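PDB 5T11: lipoprotein, which probably guides Pel polysaccharide export across the outer membrane as a periplasmic dodecamer, as its Pseudomonas aeruginosa counterpart does. Local coordinates for residues 19-24 against 88-93; 97-102 against 109-114. The protein carries 1 engineered substitution. All blocks are in the same frame, centred on the assembly; numbering follows the deposited sequence.

Contact 1: 19-24 against 88-93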
ATOM      1  N   ASP B  19     -24.119 -22.183  46.939  1.00 59.96           N
ATOM      2  CA  ASP B  19     -24.971 -21.508  45.966  1.00 58.88           C
ATOM      3  C   ASP B  19     -24.451 -21.802  44.566  1.00 56.47           C
ATOM      4  O   ASP B  19     -23.326 -21.417  44.231  1.00 57.21           O
ATOM      5  CB  ASP B  19     -24.987 -20.000  46.208  1.00 68.02           C
ATOM      6  CG  ASP B  19     -25.792 -19.600  47.430  1.00 74.40           C
ATOM      7  OD1 ASP B  19     -26.709 -20.351  47.825  1.00 72.83           O
ATOM      8  OD2 ASP B  19     -25.510 -18.512  47.986  1.00 77.93           O
ATOM      9  N   LYS B  20     -25.262 -22.469  43.744  1.00 57.21           N
ATOM     10  CA  LYS B  20     -24.863 -22.787  42.375  1.00 59.15           C
ATOM     11  C   LYS B  20     -25.036 -21.553  41.497  1.00 53.58           C
ATOM     12  O   LYS B  20     -26.121 -20.970  41.437  1.00 58.66           O
ATOM     13  CB  LYS B  20     -25.675 -23.962  41.838  1.00 58.93           C
ATOM     14  CG  LYS B  20     -25.670 -25.153  42.787  1.00 78.94           C
ATOM     15  CD  LYS B  20     -26.084 -26.456  42.123  1.00 88.28           C
ATOM     16  CE  LYS B  20     -25.755 -27.633  43.037  1.00 95.54           C
ATOM     17  NZ  LYS B  20     -24.364 -27.536  43.586  1.00 93.94           N
ATOM     18  N   VAL B  21     -23.965 -21.154  40.823  1.00 51.04           N
ATOM     19  CA  VAL B  21     -23.946 -19.976  39.962  1.00 57.03           C
ATOM     20  C   VAL B  21     -23.630 -20.416  38.541  1.00 54.66           C
ATOM     21  O   VAL B  21     -22.643 -21.125  38.310  1.00 53.35           O
ATOM     22  CB  VAL B  21     -22.912 -18.943  40.441  1.00 53.50           C
ATOM     23  CG1 VAL B  21     -22.853 -17.748  39.483  1.00 50.21           C
ATOM     24  CG2 VAL B  21     -23.213 -18.513  41.863  1.00 54.91           C
ATOM     25  N   ALA B  22     -24.457 -19.992  37.594  1.00 54.84           N
ATOM     26  CA  ALA B  22     -24.175 -20.169  36.177  1.00 54.49           C
ATOM     27  C   ALA B  22     -23.660 -18.854  35.608  1.00 48.35           C
ATOM     28  O   ALA B  22     -24.246 -17.796  35.862  1.00 48.75           O
ATOM     29  CB  ALA B  22     -25.422 -20.622  35.417  1.00 50.00           C
ATOM     30  N   VAL B  23     -22.557 -18.920  34.863  1.00 47.91           N
ATOM     31  CA  VAL B  23     -22.041 -17.767  34.121  1.00 48.13           C
ATOM     32  C   VAL B  23     -22.612 -17.841  32.712  1.00 51.98           C
ATOM     33  O   VAL B  23     -22.438 -18.847  32.013  1.00 50.68           O
ATOM     34  CB  VAL B  23     -20.507 -17.740  34.100  1.00 44.26           C
ATOM     35  CG1 VAL B  23     -20.001 -16.608  33.190  1.00 40.56           C
ATOM     36  CG2 VAL B  23     -19.958 -17.611  35.523  1.00 38.67           C
ATOM     37  N   VAL B  24     -23.318 -16.790  32.309  1.00 43.98           N
ATOM     38  CA  VAL B  24     -24.101 -16.778  31.082  1.00 50.56           C
ATOM     39  C   VAL B  24     -23.641 -15.607  30.217  1.00 51.92           C
ATOM     40  O   VAL B  24     -23.556 -14.473  30.701  1.00 57.72           O
ATOM     41  CB  VAL B  24     -25.605 -16.672  31.393  1.00 57.32           C
ATOM     42  CG1 VAL B  24     -26.368 -16.086  30.227  1.00 67.03           C
ATOM     43  CG2 VAL B  24     -26.162 -18.027  31.777  1.00 53.51           C
ATOM     44  N   ALA B  88     -29.223 -23.712  38.970  1.00 58.70           N
ATOM     45  CA  ALA B  88     -28.448 -22.598  39.497  1.00 55.39           C
ATOM     46  C   ALA B  88     -29.320 -21.705  40.368  1.00 57.16           C
ATOM     47  O   ALA B  88     -30.483 -21.438  40.054  1.00 59.95           O
ATOM     48  CB  ALA B  88     -27.846 -21.773  38.350  1.00 52.40           C
ATOM     49  N   ARG B  89     -28.748 -21.228  41.470  1.00 55.93           N
ATOM     50  CA  ARG B  89     -29.454 -20.229  42.259  1.00 57.47           C
ATOM     51  C   ARG B  89     -29.281 -18.823  41.685  1.00 55.84           C
ATOM     52  O   ARG B  89     -30.212 -18.010  41.767  1.00 58.06           O
ATOM     53  CB  ARG B  89     -28.990 -20.282  43.716  1.00 57.53           C
ATOM     54  CG  ARG B  89     -29.911 -19.526  44.679  1.00 63.40           C
ATOM     55  CD  ARG B  89     -29.431 -19.655  46.110  1.00 70.85           C
ATOM     56  NE  ARG B  89     -30.170 -18.791  47.028  1.00 83.18           N
ATOM     57  CZ  ARG B  89     -29.981 -18.775  48.343  1.00 88.59           C
ATOM     58  NH1 ARG B  89     -29.079 -19.580  48.892  1.00 89.06           N
ATOM     59  NH2 ARG B  89     -30.690 -17.959  49.111  1.00 92.72           N
ATOM     60  N   TYR B  90     -28.115 -18.515  41.108  1.00 50.86           N
ATOM     61  CA  TYR B  90     -27.856 -17.208  40.501  1.00 48.23           C
ATOM     62  C   TYR B  90     -27.219 -17.364  39.125  1.00 55.76           C
ATOM     63  O   TYR B  90     -26.572 -18.371  38.826  1.00 57.84           O
ATOM     64  CB  TYR B  90     -26.924 -16.338  41.358  1.00 49.80           C
ATOM     65  CG  TYR B  90     -27.392 -16.087  42.768  1.00 54.63           C
ATOM     66  CD1 TYR B  90     -28.400 -15.167  43.031  1.00 58.95           C
ATOM     67  CD2 TYR B  90     -26.820 -16.757  43.840  1.00 57.86           C
ATOM     68  CE1 TYR B  90     -28.832 -14.931  44.323  1.00 64.38           C
ATOM     69  CE2 TYR B  90     -27.242 -16.524  45.137  1.00 60.02           C
ATOM     70  CZ  TYR B  90     -28.252 -15.608  45.373  1.00 63.91           C
ATOM     71  OH  TYR B  90     -28.689 -15.363  46.659  1.00 75.18           O
ATOM     72  N   VAL B  91     -27.399 -16.334  38.296  1.00 50.36           N
ATOM     73  CA  VAL B  91     -26.736 -16.211  37.003  1.00 47.47           C
ATOM     74  C   VAL B  91     -25.859 -14.965  37.038  1.00 50.34           C
ATOM     75  O   VAL B  91     -26.312 -13.893  37.462  1.00 51.64           O
ATOM     76  CB  VAL B  91     -27.742 -16.130  35.839  1.00 46.04           C
ATOM     77  CG1 VAL B  91     -27.095 -15.532  34.609  1.00 47.23           C
ATOM     78  CG2 VAL B  91     -28.255 -17.496  35.498  1.00 53.97           C
ATOM     79  N   LEU B  92     -24.604 -15.115  36.622  1.00 46.58           N
ATOM     80  CA  LEU B  92     -23.702 -13.992  36.421  1.00 39.89           C
ATOM     81  C   LEU B  92     -23.647 -13.711  34.926  1.00 46.50           C
ATOM     82  O   LEU B  92     -23.302 -14.598  34.138  1.00 44.33           O
ATOM     83  CB  LEU B  92     -22.301 -14.280  36.965  1.00 42.18           C
ATOM     84  CG  LEU B  92     -21.344 -13.088  36.791  1.00 42.85           C
ATOM     85  CD1 LEU B  92     -21.610 -12.043  37.859  1.00 40.86           C
ATOM     86  CD2 LEU B  92     -19.853 -13.481  36.766  1.00 36.00           C
ATOM     87  N   SER B  93     -24.041 -12.503  34.542  1.00 43.24           N
ATOM     88  CA  SER B  93     -23.975 -12.034  33.172  1.00 44.37           C
ATOM     89  C   SER B  93     -23.242 -10.695  33.171  1.00 41.62           C
ATOM     90  O   SER B  93     -22.754 -10.234  34.208  1.00 42.21           O
ATOM     91  CB  SER B  93     -25.377 -11.914  32.563  1.00 46.76           C
ATOM     92  OG  SER B  93     -25.298 -11.737  31.158  1.00 56.49           O
TER
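Val-21, Ala-22 and Val-23 pair in parallel with Tyr-90, Val-91 and Leu-92, their short strand axes coming within 4.6 Å at 28°. Ala-22 N donates to Tyr-90 O and Ala-22 O accepts from Leu-92 N, and Val-24 N continues the pattern to Leu-92 O at 2.9 Å. Where the pairing begins, Lys-20 O accepts from Arg-89 N at 2.6 Å and from Tyr-90 N too. Arg-89, with CG anti to the backbone N (chi1 -166°) and its chain extended to NE, reaches Asp-19: NH1 meets OD1 at 2.7 Å from the syn side but tilted out of the carboxylate plane, and with guanidinium and carboxylate 87° apart this salt bridge is one bent bond. Asp-19 OD2 accepts from Ala-16 N and meets the Tyr-90 ring edge at CE2 (3.9 Å). On the face of Ala-22 and Val-91, Ala-22 CB also meets Ala-88 CB, 4.0 Å away; Val-24 CB packs on Val-91 CG1 at 3.7 Å. On the other, Val-21 CG2 touches Tyr-90 CB and CG1 Leu-92 CB. Helix 78-85, over the Ala-22 face, makes the beta-alpha-beta crossover from strand 55-57 past 21-28 to 90-99; helix 35-49 covers the Val-21 face, and strand 109-119 flanks 90-99.

Contact 2: 97-102 against 109-114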
ATOM      1  N   GLU B  97     -16.972  -3.737  27.682  1.00 32.98           N
ATOM      2  CA  GLU B  97     -16.992  -2.457  26.978  1.00 33.64           C
ATOM      3  C   GLU B  97     -15.654  -2.107  26.350  1.00 35.89           C
ATOM      4  O   GLU B  97     -15.611  -1.301  25.410  1.00 31.95           O
ATOM      5  CB  GLU B  97     -17.403  -1.319  27.935  1.00 32.96           C
ATOM      6  CG  GLU B  97     -18.872  -1.383  28.395  1.00 36.10           C
ATOM      7  CD  GLU B  97     -19.092  -2.355  29.548  1.00 42.18           C
ATOM      8  OE1 GLU B  97     -18.162  -2.514  30.376  1.00 39.38           O
ATOM      9  OE2 GLU B  97     -20.184  -2.971  29.620  1.00 42.74           O
ATOM     10  N   GLU B  98     -14.562  -2.689  26.840  1.00 32.24           N
ATOM     11  CA  GLU B  98     -13.243  -2.392  26.300  1.00 32.84           C
ATOM     12  C   GLU B  98     -12.298  -3.506  26.712  1.00 34.09           C
ATOM     13  O   GLU B  98     -12.362  -4.004  27.844  1.00 34.07           O
ATOM     14  CB  GLU B  98     -12.730  -1.034  26.800  1.00 34.18           C
ATOM     15  CG  GLU B  98     -11.337  -0.686  26.325  1.00 30.28           C
ATOM     16  CD  GLU B  98     -11.046   0.825  26.377  1.00 43.45           C
ATOM     17  OE1 GLU B  98     -11.352   1.466  27.417  1.00 39.39           O
ATOM     18  OE2 GLU B  98     -10.503   1.367  25.371  1.00 40.39           O
ATOM     19  N   TRP B  99     -11.422  -3.886  25.795  1.00 32.06           N
ATOM     20  CA  TRP B  99     -10.528  -5.019  25.988  1.00 30.43           C
ATOM     21  C   TRP B  99      -9.502  -5.009  24.865  1.00 33.05           C
ATOM     22  O   TRP B  99      -9.631  -5.767  23.896  1.00 32.24           O
ATOM     23  CB  TRP B  99     -11.338  -6.315  25.986  1.00 30.88           C
ATOM     24  CG  TRP B  99     -10.648  -7.600  26.427  1.00 36.24           C
ATOM     25  CD1 TRP B  99      -9.684  -8.300  25.749  1.00 37.51           C
ATOM     26  CD2 TRP B  99     -10.955  -8.380  27.603  1.00 37.56           C
ATOM     27  NE1 TRP B  99      -9.352  -9.446  26.443  1.00 37.81           N
ATOM     28  CE2 TRP B  99     -10.109  -9.515  27.586  1.00 39.55           C
ATOM     29  CE3 TRP B  99     -11.837  -8.208  28.681  1.00 40.50           C
ATOM     30  CZ2 TRP B  99     -10.132 -10.488  28.602  1.00 35.84           C
ATOM     31  CZ3 TRP B  99     -11.860  -9.175  29.687  1.00 42.66           C
ATOM     32  CH2 TRP B  99     -11.011 -10.305  29.631  1.00 31.98           C
ATOM     33  N   ARG B 100      -8.509  -4.128  24.950  1.00 32.10           N
ATOM     34  CA  ARG B 100      -7.572  -3.952  23.840  1.00 35.52           C
ATOM     35  C   ARG B 100      -6.282  -3.367  24.388  1.00 35.23           C
ATOM     36  O   ARG B 100      -6.228  -2.898  25.530  1.00 29.00           O
ATOM     37  CB  ARG B 100      -8.156  -3.028  22.763  1.00 38.60           C
ATOM     38  CG  ARG B 100      -8.422  -1.594  23.287  1.00 34.72           C
ATOM     39  CD  ARG B 100      -8.816  -0.617  22.178  1.00 36.71           C
ATOM     40  NE  ARG B 100      -7.742  -0.469  21.184  1.00 36.94           N
ATOM     41  CZ  ARG B 100      -7.749   0.430  20.206  1.00 38.79           C
ATOM     42  NH1 ARG B 100      -8.774   1.274  20.069  1.00 32.98           N
ATOM     43  NH2 ARG B 100      -6.730   0.491  19.366  1.00 38.84           N
ATOM     44  N   TYR B 101      -5.238  -3.397  23.558  1.00 28.89           N
ATOM     45  CA  TYR B 101      -4.119  -2.480  23.750  1.00 29.61           C
ATOM     46  C   TYR B 101      -4.444  -1.206  22.992  1.00 39.33           C
ATOM     47  O   TYR B 101      -4.990  -1.255  21.885  1.00 32.64           O
ATOM     48  CB  TYR B 101      -2.785  -3.059  23.256  1.00 30.43           C
ATOM     49  CG  TYR B 101      -2.326  -4.298  24.009  1.00 35.08           C
ATOM     50  CD1 TYR B 101      -1.621  -4.182  25.206  1.00 35.89           C
ATOM     51  CD2 TYR B 101      -2.607  -5.588  23.530  1.00 34.45           C
ATOM     52  CE1 TYR B 101      -1.199  -5.303  25.916  1.00 35.23           C
ATOM     53  CE2 TYR B 101      -2.183  -6.731  24.244  1.00 28.11           C
ATOM     54  CZ  TYR B 101      -1.482  -6.571  25.439  1.00 32.87           C
ATOM     55  OH  TYR B 101      -1.055  -7.666  26.172  1.00 33.94           O
ATOM     56  N   LYS B 102      -4.148  -0.060  23.604  1.00 31.97           N
ATOM     57  CA  LYS B 102      -4.245   1.172  22.845  1.00 33.75           C
ATOM     58  C   LYS B 102      -3.212   1.136  21.718  1.00 39.89           C
ATOM     59  O   LYS B 102      -2.283   0.321  21.715  1.00 33.51           O
ATOM     60  CB  LYS B 102      -4.056   2.399  23.756  1.00 40.82           C
ATOM     61  CG  LYS B 102      -5.266   2.632  24.700  1.00 36.27           C
ATOM     62  CD  LYS B 102      -4.955   3.565  25.901  1.00 37.25           C
ATOM     63  CE  LYS B 102      -4.414   4.906  25.488  1.00 40.90           C
ATOM     64  NZ  LYS B 102      -4.438   5.875  26.668  1.00 48.99           N
ATOM     65  N   PRO B 109      -2.519  -1.679  27.844  1.00 32.26           N
ATOM     66  CA  PRO B 109      -3.790  -2.418  27.899  1.00 35.46           C
ATOM     67  C   PRO B 109      -4.861  -1.642  28.647  1.00 37.58           C
ATOM     68  O   PRO B 109      -4.586  -0.928  29.612  1.00 34.57           O
ATOM     69  CB  PRO B 109      -3.422  -3.702  28.660  1.00 33.26           C
ATOM     70  CG  PRO B 109      -2.236  -3.306  29.523  1.00 39.56           C
ATOM     71  CD  PRO B 109      -1.464  -2.308  28.661  1.00 38.38           C
ATOM     72  N   VAL B 110      -6.102  -1.790  28.190  1.00 36.18           N
ATOM     73  CA  VAL B 110      -7.252  -1.138  28.805  1.00 36.63           C
ATOM     74  C   VAL B 110      -8.419  -2.125  28.824  1.00 36.75           C
ATOM     75  O   VAL B 110      -8.668  -2.826  27.838  1.00 38.65           O
ATOM     76  CB  VAL B 110      -7.633   0.165  28.060  1.00 38.70           C
ATOM     77  CG1 VAL B 110      -6.554   1.237  28.233  1.00 35.72           C
ATOM     78  CG2 VAL B 110      -7.806  -0.111  26.589  1.00 46.00           C
ATOM     79  N   VAL B 111      -9.140  -2.172  29.946  1.00 32.54           N
ATOM     80  CA  VAL B 111     -10.242  -3.115  30.149  1.00 32.68           C
ATOM     81  C   VAL B 111     -11.423  -2.394  30.789  1.00 36.84           C
ATOM     82  O   VAL B 111     -11.255  -1.659  31.770  1.00 39.67           O
ATOM     83  CB  VAL B 111      -9.819  -4.300  31.043  1.00 39.36           C
ATOM     84  CG1 VAL B 111     -11.004  -5.248  31.296  1.00 37.66           C
ATOM     85  CG2 VAL B 111      -8.645  -5.061  30.406  1.00 40.30           C
ATOM     86  N   GLY B 112     -12.619  -2.610  30.239  1.00 38.01           N
ATOM     87  CA  GLY B 112     -13.856  -2.140  30.849  1.00 35.58           C
ATOM     88  C   GLY B 112     -14.894  -3.256  30.843  1.00 38.90           C
ATOM     89  O   GLY B 112     -15.085  -3.895  29.801  1.00 38.59           O
ATOM     90  N   VAL B 113     -15.538  -3.529  31.995  1.00 33.59           N
ATOM     91  CA  VAL B 113     -16.483  -4.636  32.155  1.00 39.74           C
ATOM     92  C   VAL B 113     -17.634  -4.205  33.058  1.00 43.76           C
ATOM     93  O   VAL B 113     -17.452  -3.432  34.004  1.00 44.06           O
ATOM     94  CB  VAL B 113     -15.828  -5.903  32.752  1.00 40.62           C
ATOM     95  CG1 VAL B 113     -14.804  -6.483  31.810  1.00 39.91           C
ATOM     96  CG2 VAL B 113     -15.200  -5.595  34.114  1.00 40.24           C
ATOM     97  N   THR B 114     -18.826  -4.724  32.765  1.00 40.45           N
ATOM     98  CA  THR B 114     -19.988  -4.597  33.637  1.00 44.56           C
ATOM     99  C   THR B 114     -20.515  -5.999  33.939  1.00 47.87           C
ATOM    100  O   THR B 114     -20.488  -6.879  33.071  1.00 45.43           O
ATOM    101  CB  THR B 114     -21.084  -3.732  32.987  1.00 46.50           C
ATOM    102  OG1 THR B 114     -21.289  -4.167  31.637  1.00 48.88           O
ATOM    103  CG2 THR B 114     -20.688  -2.244  32.973  1.00 49.85           C
TER
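Thr-114 OG1 donates to Glu-97 OE2 at 2.6 Å, from the syn side and close to the carboxylate plane; a bend at chi2 (82°) turns Glu-97 CD toward Thr-114, and the two side chains cross at about a right angle. The backbone beside them is a classic beta bulge in an antiparallel hairpin: Gly-112 O accepts from Glu-97 N at 2.8 Å, 45° above its carbonyl plane, and from Glu-98 N at 3.2 Å on the same face. Gly-112 N returns a bond to Glu-98 O. Beyond it Arg-100 and Val-110 exchange two bonds, Val-110 N to Arg-100 O at 2.9 Å. Val-110 is the centre of the packing. Its CG2 meets Glu-98 OE2 at 3.3 Å, the same oxygen that bonds Tyr-101 OH of a second subunit, while the Lys-102 side chain crosses Val-110 at about a right angle, CD 3.7 Å from CG1; Lys-102 NZ pairs with Glu-108 and also reaches carbonyls of that second subunit. On the opposite sheet face Trp-99 and Val-111 lie side by side, CE3 to CG1 4.0 Å, and the indole also touches helices 35-49 and 141-152. Tyr-101, whose OH bonds Glu-98 of a third subunit, sets its CE1 3.9 Å from Pro-109 CB.

Contacts 1 and 2 occupy one mixed sheet and share strand 90-99, which pairs in parallel with 21-28 on one side and antiparallel with 109-119 on the other. They follow each other along the chain: contact 1 closes a connection of 63 residues that includes helices 35-49 and 78-85, and contact 2 follows in sequence, across a six-residue hairpin loop. Their centres are about 24 Å apart, on opposite sides of the chain's centre; their segments adjoin along strand 90-99 but do not otherwise touch. The two ends serve different surroundings. No other subunit touches contact 1, whereas contact 2 meets two, so one strand pairs within the monomer at one end and lies at subunit interfaces at the other.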